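Putative DD-carboxypeptidase TP_0574 (Treponema pallidum, PDB 1O75) probably acts as a zinc-stimulated D,D-carboxypeptidase of the cell envelope that binds penicillin and may reduce cross-linking of peptidoglycan. Local coordinates at residues B[209-214]-B[320-325]; B[213-218]-B[234-239]; B[230-235]-B[291-296]; B[250-255]-B[284-289]. The protein carries 2 engineered substitutions. All blocks are in the same frame, centred on the assembly; numbering follows the deposited sequence. Where two conformers were deposited one is given.

Contact 1 (B[209-214]-B[320-325]); sequences PHDLVV and NGYRDV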
# COMPACT_ATOMS: atom_id res chain seq x y z
N PRO B 209 6.08 -27.47 7.14
CA PRO B 209 6.29 -26.29 8.00
C PRO B 209 6.03 -24.96 7.28
O PRO B 209 5.57 -24.01 7.89
CB PRO B 209 7.75 -26.43 8.43
CG PRO B 209 7.95 -27.94 8.44
CD PRO B 209 7.27 -28.34 7.15
N HIS B 210 6.33 -24.90 5.98
CA HIS B 210 6.14 -23.66 5.23
C HIS B 210 4.71 -23.41 4.74
O HIS B 210 4.45 -22.38 4.12
CB HIS B 210 7.11 -23.61 4.03
CG HIS B 210 6.69 -24.45 2.86
ND1 HIS B 210 7.41 -24.49 1.68
CD2 HIS B 210 5.65 -25.30 2.69
CE1 HIS B 210 6.83 -25.33 0.84
NE2 HIS B 210 5.76 -25.83 1.43
N ASP B 211 3.79 -24.34 5.01
CA ASP B 211 2.41 -24.18 4.57
C ASP B 211 1.76 -22.89 5.06
O ASP B 211 1.98 -22.46 6.19
CB ASP B 211 1.53 -25.36 5.04
CG ASP B 211 1.76 -26.63 4.24
OD1 ASP B 211 2.13 -26.56 3.05
OD2 ASP B 211 1.53 -27.71 4.80
N LEU B 212 0.96 -22.29 4.19
CA LEU B 212 0.23 -21.07 4.51
C LEU B 212 -1.25 -21.36 4.73
O LEU B 212 -1.79 -22.32 4.20
CB LEU B 212 0.31 -20.07 3.35
CG LEU B 212 1.66 -19.65 2.77
CD1 LEU B 212 1.50 -18.32 2.07
CD2 LEU B 212 2.68 -19.57 3.85
N VAL B 213 -1.89 -20.50 5.52
CA VAL B 213 -3.31 -20.58 5.79
C VAL B 213 -3.83 -19.14 5.72
O VAL B 213 -3.04 -18.17 5.64
CB VAL B 213 -3.60 -21.15 7.21
CG1 VAL B 213 -3.16 -22.60 7.28
CG2 VAL B 213 -2.90 -20.31 8.28
N VAL B 214 -5.14 -18.99 5.74
CA VAL B 214 -5.76 -17.68 5.68
C VAL B 214 -5.54 -16.91 6.97
O VAL B 214 -5.70 -17.46 8.05
CB VAL B 214 -7.30 -17.80 5.46
CG1 VAL B 214 -7.95 -16.42 5.59
CG2 VAL B 214 -7.59 -18.43 4.11
N ASN B 320 2.56 -24.81 -6.13
CA ASN B 320 3.48 -25.96 -6.07
C ASN B 320 4.16 -26.12 -4.73
O ASN B 320 4.75 -25.19 -4.21
CB ASN B 320 4.56 -25.84 -7.16
CG ASN B 320 4.01 -26.03 -8.54
OD1 ASN B 320 2.91 -26.78 -8.64
ND2 ASN B 320 4.57 -25.51 -9.52
N GLY B 321 4.04 -27.32 -4.16
CA GLY B 321 4.69 -27.62 -2.90
C GLY B 321 4.00 -27.15 -1.65
O GLY B 321 4.51 -27.36 -0.55
N TYR B 322 2.85 -26.50 -1.82
CA TYR B 322 2.10 -26.00 -0.68
C TYR B 322 0.72 -26.63 -0.57
O TYR B 322 0.09 -27.01 -1.57
CB TYR B 322 1.88 -24.48 -0.79
CG TYR B 322 3.13 -23.65 -0.59
CD1 TYR B 322 4.01 -23.42 -1.65
CD2 TYR B 322 3.42 -23.09 0.65
CE1 TYR B 322 5.18 -22.65 -1.47
CE2 TYR B 322 4.59 -22.32 0.85
CZ TYR B 322 5.46 -22.10 -0.22
OH TYR B 322 6.59 -21.34 -0.05
N ARG B 323 0.24 -26.73 0.66
CA ARG B 323 -1.09 -27.27 0.92
C ARG B 323 -2.06 -26.25 0.30
O ARG B 323 -1.76 -25.05 0.26
CB ARG B 323 -1.29 -27.39 2.43
CG ARG B 323 -2.51 -28.18 2.87
CD ARG B 323 -2.37 -28.65 4.32
NE ARG B 323 -2.46 -27.55 5.29
CZ ARG B 323 -1.55 -27.30 6.23
NH1 ARG B 323 -0.48 -28.06 6.34
NH2 ARG B 323 -1.73 -26.29 7.07
N ASP B 324 -3.20 -26.72 -0.21
CA ASP B 324 -4.19 -25.79 -0.79
C ASP B 324 -4.64 -24.80 0.29
O ASP B 324 -4.70 -25.14 1.47
CB ASP B 324 -5.42 -26.54 -1.32
CG ASP B 324 -5.17 -27.28 -2.64
OD1 ASP B 324 -4.03 -27.25 -3.17
OD2 ASP B 324 -6.12 -27.89 -3.17
N VAL B 325 -4.92 -23.56 -0.09
CA VAL B 325 -5.40 -22.59 0.87
C VAL B 325 -6.84 -22.33 0.48
O VAL B 325 -7.10 -21.85 -0.62
CB VAL B 325 -4.62 -21.28 0.77
CG1 VAL B 325 -5.25 -20.23 1.70
CG2 VAL B 325 -3.15 -21.54 1.13
O HOH W 1 -0.32 -23.87 2.21
O HOH W 2 -3.74 -24.18 3.87
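The chain at 210-214 runs alongside 321-325 in nearly the same direction, 17° apart end to end, where the entry to strand 212-220 passes the turn between strands 311-319 and 325-331. These belong to two four-stranded antiparallel sheets, consistent with the E-set clan of the family, and the contact joins edge strands of both. His210 lies flat over Tyr322 in a face-to-face stack, centroids 3.9 Å apart. The same imidazole gives its NE2-H, in the ring plane, to Gly321 O at 2.8 Å, so a face and an edge together fix its rotation. Gly321 suits the turn because its phi of 81° is easily reached without a side chain. Asp211 grips Arg323 twice: OD1 takes the backbone N from above the carboxylate plane (3.1 Å), and OD2 meets NH1 in a salt bridge of 2.6 Å. With carboxylate and guanidinium planes 75° apart the charged groups meet crosswise, not as a flat pair; Ser208 N also donates to OD2, which probably helps keep the acid ionised. Further along, branched and apolar Val325 closes against Leu212 and Val214, the CG1 of Val325 lying 3.8 Å from CG2 of Val214. Two waters bridge the backbones: one accepts from Leu212 N and donates to Arg323 O, the other donates to Leu212 O (2.7 Å) and to Asp324 O (2.8 Å).

Contact 2 (B[213-218]-B[234-239]); sequences VVDTVG and MLKRAD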
# COMPACT_ATOMS: atom_id res chain seq x y z
N VAL B 213 -1.89 -20.50 5.52
CA VAL B 213 -3.31 -20.58 5.79
C VAL B 213 -3.83 -19.14 5.72
O VAL B 213 -3.04 -18.17 5.64
CB VAL B 213 -3.60 -21.15 7.21
CG1 VAL B 213 -3.16 -22.60 7.28
CG2 VAL B 213 -2.90 -20.31 8.28
N VAL B 214 -5.14 -18.99 5.74
CA VAL B 214 -5.76 -17.68 5.68
C VAL B 214 -5.54 -16.91 6.97
O VAL B 214 -5.70 -17.46 8.05
CB VAL B 214 -7.30 -17.80 5.46
CG1 VAL B 214 -7.95 -16.42 5.59
CG2 VAL B 214 -7.59 -18.43 4.11
N ASP B 215 -5.18 -15.63 6.87
CA ASP B 215 -5.04 -14.81 8.07
C ASP B 215 -6.40 -14.10 8.16
O ASP B 215 -7.15 -14.28 9.12
CB ASP B 215 -3.88 -13.82 7.90
CG ASP B 215 -3.68 -12.93 9.12
OD1 ASP B 215 -4.46 -13.04 10.09
OD2 ASP B 215 -2.72 -12.12 9.11
N THR B 216 -6.72 -13.32 7.14
CA THR B 216 -8.01 -12.62 7.05
C THR B 216 -8.37 -12.50 5.58
O THR B 216 -7.51 -12.67 4.70
CB THR B 216 -7.98 -11.19 7.61
OG1 THR B 216 -7.02 -10.41 6.87
CG2 THR B 216 -7.62 -11.19 9.10
N VAL B 217 -9.64 -12.20 5.31
CA VAL B 217 -10.12 -12.04 3.94
C VAL B 217 -10.91 -10.75 3.84
O VAL B 217 -11.84 -10.54 4.63
CB VAL B 217 -11.09 -13.15 3.51
CG1 VAL B 217 -11.57 -12.88 2.09
CG2 VAL B 217 -10.43 -14.50 3.62
N GLY B 218 -10.54 -9.90 2.88
CA GLY B 218 -11.25 -8.64 2.67
C GLY B 218 -12.08 -8.74 1.39
O GLY B 218 -11.76 -9.53 0.51
N MET B 234 -5.45 -12.29 2.88
CA MET B 234 -4.19 -12.03 3.58
C MET B 234 -3.74 -13.39 4.11
O MET B 234 -4.55 -14.14 4.66
CB MET B 234 -4.39 -11.04 4.72
CG MET B 234 -4.72 -9.63 4.24
SD MET B 234 -3.23 -8.78 3.69
CE MET B 234 -2.47 -8.44 5.34
N LEU B 235 -2.46 -13.70 3.97
CA LEU B 235 -1.92 -15.00 4.38
C LEU B 235 -0.99 -15.00 5.59
O LEU B 235 -0.38 -13.98 5.92
CB LEU B 235 -1.17 -15.60 3.19
CG LEU B 235 -1.99 -15.73 1.90
CD1 LEU B 235 -1.07 -16.03 0.74
CD2 LEU B 235 -3.02 -16.87 2.03
N LYS B 236 -0.92 -16.15 6.28
CA LYS B 236 0.01 -16.30 7.40
C LYS B 236 0.47 -17.76 7.40
O LYS B 236 -0.05 -18.58 6.63
CB LYS B 236 -0.64 -15.92 8.75
CG LYS B 236 -1.76 -16.85 9.22
CD LYS B 236 -2.37 -16.34 10.54
CE LYS B 236 -3.36 -17.36 11.12
NZ LYS B 236 -3.97 -16.84 12.37
N ARG B 237 1.45 -18.08 8.22
CA ARG B 237 1.97 -19.43 8.25
C ARG B 237 1.04 -20.33 9.04
O ARG B 237 0.34 -19.88 9.96
CB ARG B 237 3.38 -19.45 8.86
CG ARG B 237 4.32 -20.41 8.15
CD ARG B 237 5.78 -20.19 8.56
NE ARG B 237 5.97 -20.45 9.98
CZ ARG B 237 7.10 -20.21 10.64
NH1 ARG B 237 8.15 -19.72 9.98
NH2 ARG B 237 7.19 -20.46 11.94
N ALA B 238 1.05 -21.62 8.68
CA ALA B 238 0.18 -22.60 9.32
C ALA B 238 0.25 -22.57 10.85
O ALA B 238 -0.76 -22.75 11.52
CB ALA B 238 0.49 -24.02 8.78
N ASP B 239 1.44 -22.34 11.41
CA ASP B 239 1.57 -22.30 12.86
C ASP B 239 1.11 -20.99 13.48
O ASP B 239 1.27 -20.78 14.68
CB ASP B 239 3.02 -22.59 13.29
CG ASP B 239 4.00 -21.50 12.84
OD1 ASP B 239 3.62 -20.57 12.10
OD2 ASP B 239 5.18 -21.60 13.24
O HOH W 3 -1.32 -11.39 6.80
O HOH W 4 -5.79 -14.61 11.65
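Met234 O is the best-held polar atom, gripped by two successive backbone N-H groups: a short bond from Asp215 N (2.7 Å), which arrives from above the carbonyl plane, and a weak one from Thr216 N at 3.4 Å. In return Met234 N donates to Thr216 O, almost along the C=O axis. On the other side of this irregularity Val213 and Lys236 form a regular antiparallel hydrogen-bonded pair, with Val213 N to Lys236 O at 2.9 Å. Lys236 N returns a bond of 3.0 Å to Val213 O. The side chains of Val213 and Lys236 share one face of the sheet, while the next pair, Val214 and Leu235, diverges. Lys236, its chain extended beyond CG, lays its methylenes along this face: CG packs on Val213 CG2 at 3.8 Å, and CD runs by the Asp215 carboxylate. Aspartate suits this place because CG, anti to the backbone N (chi1 180°), puts the acid beside the lysine; Asp215 OD1 and Lys236 NZ are still 4.5 Å apart, and a water that accepts from NZ and lies 2.6 Å from Asp215 OD1 spans the distance. A second water links OD2 to Leu235 O. Thr216 OG1 lies alongside Met234 CB, the two side chains pointing the same way. At the far end Arg237 holds Asp239 side-on with NE and NH2, while its NH1 reaches Glu247. Two residues facing one, with Asp215 turned to a phi/psi of -96°/-61°, make a classic beta bulge, here marking the corner in the edge hairpin of this domain.

Contact 3 (B[230-235]-B[291-296]); sequences EASVML and VPRISC. With PDX (2,3-di-O-sulfo-alpha-D-glucopyranose), chain C; PDX (2,3-di-O-sulfo-alpha-D-glucopyranose), chain D; XE (xenon), chain F.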
# COMPACT_ATOMS: atom_id res chain seq x y z
N GLU B 230 -14.40 -8.64 -5.58
CA GLU B 230 -13.05 -9.10 -5.42
C GLU B 230 -12.77 -9.46 -3.97
O GLU B 230 -13.33 -8.85 -3.06
CB GLU B 230 -12.11 -8.00 -5.92
CG GLU B 230 -10.65 -8.23 -5.63
CD GLU B 230 -10.23 -7.70 -4.26
OE1 GLU B 230 -9.01 -7.75 -3.95
OE2 GLU B 230 -11.11 -7.24 -3.49
N ALA B 231 -11.92 -10.47 -3.76
CA ALA B 231 -11.57 -10.88 -2.41
C ALA B 231 -10.07 -10.74 -2.26
O ALA B 231 -9.32 -11.12 -3.16
CB ALA B 231 -11.99 -12.34 -2.16
N SER B 232 -9.65 -10.18 -1.13
CA SER B 232 -8.24 -10.00 -0.83
C SER B 232 -7.90 -10.96 0.28
O SER B 232 -8.31 -10.77 1.43
CB SER B 232 -7.98 -8.57 -0.35
OG SER B 232 -8.03 -7.68 -1.44
N VAL B 233 -7.15 -12.00 -0.05
CA VAL B 233 -6.80 -12.97 0.96
C VAL B 233 -5.45 -12.63 1.60
O VAL B 233 -4.43 -12.65 0.91
CB VAL B 233 -6.76 -14.40 0.33
CG1 VAL B 233 -6.46 -15.44 1.40
CG2 VAL B 233 -8.08 -14.70 -0.38
N MET B 234 -5.45 -12.29 2.88
CA MET B 234 -4.19 -12.03 3.58
C MET B 234 -3.74 -13.39 4.11
O MET B 234 -4.55 -14.14 4.66
CB MET B 234 -4.39 -11.04 4.72
CG MET B 234 -4.72 -9.63 4.24
SD MET B 234 -3.23 -8.78 3.69
CE MET B 234 -2.47 -8.44 5.34
N LEU B 235 -2.46 -13.70 3.97
CA LEU B 235 -1.92 -15.00 4.38
C LEU B 235 -0.99 -15.00 5.59
O LEU B 235 -0.38 -13.98 5.92
CB LEU B 235 -1.17 -15.60 3.19
CG LEU B 235 -1.99 -15.73 1.90
CD1 LEU B 235 -1.07 -16.03 0.74
CD2 LEU B 235 -3.02 -16.87 2.03
N VAL B 291 3.38 -7.06 1.85
CA VAL B 291 2.05 -7.48 2.31
C VAL B 291 1.71 -8.83 1.68
O VAL B 291 1.58 -8.94 0.46
CB VAL B 291 1.00 -6.43 1.94
CG1 VAL B 291 -0.36 -6.82 2.53
CG2 VAL B 291 1.43 -5.08 2.48
N PRO B 292 1.55 -9.88 2.50
CA PRO B 292 1.23 -11.24 2.03
C PRO B 292 -0.22 -11.37 1.58
O PRO B 292 -1.03 -12.07 2.20
CB PRO B 292 1.58 -12.09 3.26
CG PRO B 292 1.10 -11.22 4.39
CD PRO B 292 1.54 -9.81 3.98
N ARG B 293 -0.53 -10.71 0.48
CA ARG B 293 -1.89 -10.70 -0.03
C ARG B 293 -2.03 -11.26 -1.44
O ARG B 293 -1.15 -11.07 -2.28
CB ARG B 293 -2.39 -9.24 0.00
CG ARG B 293 -3.69 -8.94 -0.72
CD ARG B 293 -4.04 -7.46 -0.54
NE ARG B 293 -2.93 -6.62 -0.98
CZ ARG B 293 -2.52 -5.50 -0.40
NH1 ARG B 293 -3.12 -5.03 0.68
NH2 ARG B 293 -1.47 -4.85 -0.91
N ILE B 294 -3.11 -11.99 -1.68
CA ILE B 294 -3.40 -12.49 -3.02
C ILE B 294 -4.84 -12.09 -3.24
O ILE B 294 -5.69 -12.35 -2.39
CB ILE B 294 -3.22 -13.99 -3.14
CG1 ILE B 294 -1.73 -14.33 -2.96
CG2 ILE B 294 -3.69 -14.47 -4.54
CD1 ILE B 294 -1.38 -15.70 -3.36
N SER B 295 -5.12 -11.42 -4.36
CA SER B 295 -6.48 -10.98 -4.66
C SER B 295 -7.10 -11.80 -5.80
O SER B 295 -6.42 -12.15 -6.77
CB SER B 295 -6.47 -9.50 -5.01
OG SER B 295 -5.95 -8.76 -3.91
N CYS B 296 -8.38 -12.09 -5.65
CA CYS B 296 -9.14 -12.89 -6.62
C CYS B 296 -10.38 -12.10 -6.96
O CYS B 296 -11.08 -11.66 -6.05
CB CYS B 296 -9.60 -14.21 -5.97
SG CYS B 296 -8.27 -15.19 -5.37
C1 PDX C . -1.49 -3.17 3.84
C2 PDX C . -0.33 -2.88 4.81
C3 PDX C . 0.09 -1.40 4.71
C4 PDX C . 0.41 -0.99 3.26
C5 PDX C . -0.73 -1.41 2.31
C6 PDX C . -0.33 -1.26 0.87
O1 PDX C . -2.61 -2.37 4.21
O2 PDX C . -0.73 -3.16 6.17
O3 PDX C . 1.28 -1.18 5.52
O4 PDX C . 0.80 0.40 3.22
O5 PDX C . -1.07 -2.84 2.48
O6 PDX C . 1.01 -1.77 0.65
O1S PDX C . -0.58 -4.53 8.07
O2S PDX C . -0.83 -5.63 5.92
O3S PDX C . 1.24 -4.62 6.57
O1X PDX C . 1.38 1.06 5.90
O2X PDX C . 0.56 -0.38 7.65
O3X PDX C . 2.87 -0.44 7.10
S PDX C . -0.19 -4.42 6.79
S' PDX C . 1.51 -0.23 6.66
C1 PDX D . 1.33 -1.61 -0.72
C2 PDX D . 2.65 -2.22 -1.17
C3 PDX D . 3.82 -1.47 -0.56
C4 PDX D . 3.76 0.04 -0.83
C5 PDX D . 2.42 0.57 -0.35
C6 PDX D . 2.21 2.02 -0.63
O2 PDX D . 2.64 -3.61 -0.76
O3 PDX D . 5.03 -1.98 -1.15
O4 PDX D . 4.88 0.74 -0.23
O5 PDX D . 1.30 -0.17 -0.99
O6 PDX D . 0.97 2.21 -1.35
O1S PDX D . 2.98 -5.84 -1.29
O2S PDX D . 3.28 -4.26 -3.05
O3S PDX D . 1.02 -4.70 -2.20
O1X PDX D . 7.12 -2.91 -1.34
O2X PDX D . 5.68 -3.44 0.49
O3X PDX D . 6.76 -1.31 0.42
S PDX D . 2.58 -4.66 -1.79
S' PDX D . 6.18 -2.46 -0.31
XE XE F . -13.52 -13.99 -6.49
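Two linked sulfated glucose units touch this strand pair through Arg293, Val291 and Met234. Arg293 NH2 reaches sulfate oxygen O3S of the chain D sugar at 2.8 Å, a bent and therefore weak hydrogen bond, while NH1 makes a long, weak one to the ring O5 of the chain C sugar. Val291 sets CG2 against that same O5 (3.4 Å), and Met234 CE lies 3.3 Å from a chain C sulfate oxygen, O2S. Behind them, the bent methionine chain rests its SD on Val291 CG1 (3.7 Å) and on Arg293 CB (3.8 Å); the thioether thus supports the arginine stem, and Val291 CG1 lies over one face of its guanidinium. The next shell is backbone. Strands 229-237 and 293-298 pair antiparallel, Ala231 with Cys296 and Val233 with Ile294 exchanging two hydrogen bonds each. Pro292, the centre of an inverse gamma turn closed by Arg293 N to Val291 O, accepts from Leu235 N through its own O. Deeper in the sheet Glu230 bends at chi2 so that OE1 accepts from Ser232 OG at 2.7 Å on its syn lone pair. At the far end Cys296 O lies 3.4 Å from a xenon. Arg290 N and Val291 N of the second subunit also bind the glycan, so the sugars sit between subunits of the crystal dimer, with the positive charge of Arg293 probably assisting its weak bonds.

Contact 4 (B[250-255]-B[284-289]); sequences DYVMNF and SWWKTG. With PDX (2,3-di-O-sulfo-alpha-D-glucopyranose), chain D.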
# COMPACT_ATOMS: atom_id res chain seq x y z
N ASP B 250 8.42 -16.76 -1.67
CA ASP B 250 8.56 -18.16 -2.06
C ASP B 250 7.18 -18.70 -2.46
O ASP B 250 7.06 -19.49 -3.39
CB ASP B 250 9.11 -19.01 -0.91
CG ASP B 250 10.62 -18.83 -0.70
OD1 ASP B 250 11.32 -18.40 -1.65
OD2 ASP B 250 11.12 -19.14 0.40
N TYR B 251 6.15 -18.26 -1.76
CA TYR B 251 4.81 -18.73 -2.10
C TYR B 251 4.34 -18.19 -3.47
O TYR B 251 3.96 -18.98 -4.34
CB TYR B 251 3.81 -18.33 -1.03
CG TYR B 251 2.40 -18.87 -1.31
CD1 TYR B 251 2.10 -20.22 -1.10
CD2 TYR B 251 1.39 -18.04 -1.82
CE1 TYR B 251 0.82 -20.74 -1.37
CE2 TYR B 251 0.10 -18.55 -2.10
CZ TYR B 251 -0.17 -19.90 -1.87
OH TYR B 251 -1.40 -20.43 -2.20
N VAL B 252 4.38 -16.88 -3.70
CA VAL B 252 3.91 -16.40 -5.00
C VAL B 252 4.79 -16.92 -6.12
O VAL B 252 4.32 -17.06 -7.25
CB VAL B 252 3.79 -14.84 -5.08
CG1 VAL B 252 2.71 -14.35 -4.14
CG2 VAL B 252 5.16 -14.16 -4.72
N MET B 253 6.05 -17.24 -5.83
CA MET B 253 6.93 -17.74 -6.90
C MET B 253 6.58 -19.20 -7.23
O MET B 253 7.11 -19.77 -8.18
CB MET B 253 8.40 -17.63 -6.52
CG MET B 253 8.93 -16.18 -6.57
SD MET B 253 8.83 -15.45 -8.23
CE MET B 253 8.59 -13.78 -7.85
N ASN B 254 5.70 -19.79 -6.44
CA ASN B 254 5.23 -21.16 -6.69
C ASN B 254 3.72 -21.20 -6.94
O ASN B 254 3.12 -22.26 -7.18
CB ASN B 254 5.61 -22.05 -5.50
CG ASN B 254 7.07 -22.47 -5.58
OD1 ASN B 254 7.45 -23.22 -6.48
ND2 ASN B 254 7.89 -21.96 -4.68
N PHE B 255 3.10 -20.02 -6.89
CA PHE B 255 1.66 -19.91 -7.11
C PHE B 255 1.27 -20.20 -8.55
O PHE B 255 1.87 -19.69 -9.50
CB PHE B 255 1.17 -18.50 -6.77
CG PHE B 255 -0.28 -18.28 -7.08
CD1 PHE B 255 -1.27 -18.67 -6.17
CD2 PHE B 255 -0.67 -17.64 -8.26
CE1 PHE B 255 -2.62 -18.42 -6.43
CE2 PHE B 255 -2.02 -17.38 -8.54
CZ PHE B 255 -3.00 -17.78 -7.61
N SER B 284 -6.84 -12.92 -11.01
CA SER B 284 -6.13 -12.93 -9.74
C SER B 284 -4.86 -12.12 -9.88
O SER B 284 -4.32 -11.98 -10.97
CB SER B 284 -5.78 -14.35 -9.29
OG SER B 284 -5.08 -15.09 -10.29
N TRP B 285 -4.37 -11.60 -8.76
CA TRP B 285 -3.16 -10.81 -8.83
C TRP B 285 -2.49 -10.70 -7.48
O TRP B 285 -3.12 -10.95 -6.42
CB TRP B 285 -3.46 -9.42 -9.42
CG TRP B 285 -4.56 -8.69 -8.72
CD1 TRP B 285 -4.42 -7.80 -7.69
CD2 TRP B 285 -5.98 -8.85 -8.93
NE1 TRP B 285 -5.66 -7.39 -7.25
CE2 TRP B 285 -6.63 -8.02 -8.00
CE3 TRP B 285 -6.75 -9.60 -9.83
CZ2 TRP B 285 -8.03 -7.93 -7.92
CZ3 TRP B 285 -8.14 -9.51 -9.75
CH2 TRP B 285 -8.77 -8.68 -8.80
N TRP B 286 -1.20 -10.40 -7.52
CA TRP B 286 -0.40 -10.23 -6.32
C TRP B 286 0.80 -9.36 -6.70
O TRP B 286 1.09 -9.22 -7.89
CB TRP B 286 0.06 -11.58 -5.74
CG TRP B 286 0.66 -12.57 -6.71
CD1 TRP B 286 0.05 -13.68 -7.23
CD2 TRP B 286 1.99 -12.56 -7.25
NE1 TRP B 286 0.91 -14.36 -8.04
CE2 TRP B 286 2.11 -13.71 -8.08
CE3 TRP B 286 3.10 -11.72 -7.11
CZ2 TRP B 286 3.29 -14.02 -8.77
CZ3 TRP B 286 4.28 -12.03 -7.80
CH2 TRP B 286 4.36 -13.18 -8.62
N LYS B 287 1.43 -8.76 -5.70
CA LYS B 287 2.62 -7.91 -5.89
C LYS B 287 3.80 -8.57 -5.17
O LYS B 287 3.63 -9.54 -4.43
CB LYS B 287 2.41 -6.53 -5.26
CG LYS B 287 1.11 -5.86 -5.61
CD LYS B 287 1.09 -5.37 -7.03
CE LYS B 287 -0.23 -4.64 -7.31
NZ LYS B 287 -0.53 -4.48 -8.77
N THR B 288 5.00 -8.03 -5.35
CA THR B 288 6.19 -8.59 -4.72
C THR B 288 6.58 -7.82 -3.46
O THR B 288 7.69 -7.98 -2.94
CB THR B 288 7.37 -8.56 -5.70
OG1 THR B 288 7.58 -7.21 -6.11
CG2 THR B 288 7.08 -9.40 -6.90
N GLY B 289 5.67 -6.99 -2.99
CA GLY B 289 5.90 -6.21 -1.79
C GLY B 289 5.85 -7.05 -0.52
O GLY B 289 5.83 -8.28 -0.56
C1 PDX D . 1.33 -1.61 -0.72
C2 PDX D . 2.65 -2.22 -1.17
C3 PDX D . 3.82 -1.47 -0.56
C4 PDX D . 3.76 0.04 -0.83
C5 PDX D . 2.42 0.57 -0.35
C6 PDX D . 2.21 2.02 -0.63
O2 PDX D . 2.64 -3.61 -0.76
O3 PDX D . 5.03 -1.98 -1.15
O4 PDX D . 4.88 0.74 -0.23
O5 PDX D . 1.30 -0.17 -0.99
O6 PDX D . 0.97 2.21 -1.35
O1S PDX D . 2.98 -5.84 -1.29
O2S PDX D . 3.28 -4.26 -3.05
O3S PDX D . 1.02 -4.70 -2.20
O1X PDX D . 7.12 -2.91 -1.34
O2X PDX D . 5.68 -3.44 0.49
O3X PDX D . 6.76 -1.31 0.42
S PDX D . 2.58 -4.66 -1.79
S' PDX D . 6.18 -2.46 -0.31
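The end of helix 245-252 and the start of strand 255-262 meet the chain leaving strand 284-285 in an aromatic cluster of the domain interior. Val252 sits directly over the indole of Trp286, its CB 3.5 Å from the centroid of the six-membered ring and 8° off the ring normal, a CH-pi contact in which CG1 and CG2 spread the valine over the bicycle; a beta-branched residue suits a broad flat ring this well. Trp286 presents its edge to the face of Phe255 in an offset edge-to-face pair with planes at 85°, NE1 of Trp286 lying 3.6 Å from Phe255 CD2. The indole gets there with CG in the crowded position between backbone N and carbonyl carbon (chi1 47°). Met253 adds its methyl CE, 4.3 Å from Trp286 CH2. This sets the helix end and the start of strand 255-262, a strand of the domain's second sheet, against the chain at outermost strand 284-285 of the first. His280 lies by the Trp286 ring and takes part in a hydrogen bond with Ser284 OG. Beyond the cluster the chain turns to the glycan: Lys287 CB is 3.3 Å from O2S of the chain D sugar, and Gly289 CA approaches O1S of the same sulfate to 3.0 Å, a closeness possible for glycine because a CB would clash with that oxygen.

How the contacts relate
All four contacts lie in one domain. Contacts 3 and 4 are buried, contact 1 is partly so and contact 2 lies at the surface. Contacts 2 and 3 share strand 229-237, flanked by 212-220 and 293-298; contact 1 adds the turn before the edge strand of the other sheet, and contact 4 the helix end and the outermost strand 284-285. Chemistry follows place: salt bridge, stack and waters at the edge in contact 1, water-mediated charges in contact 2, regular backbone pairing in contact 3, aromatic and apolar packing in contact 4. Contacts 3 and 4 both reach the chain D sugar, whereas Leu212, Leu235 and Tyr251 tie contacts 1 to 4 together in the interior.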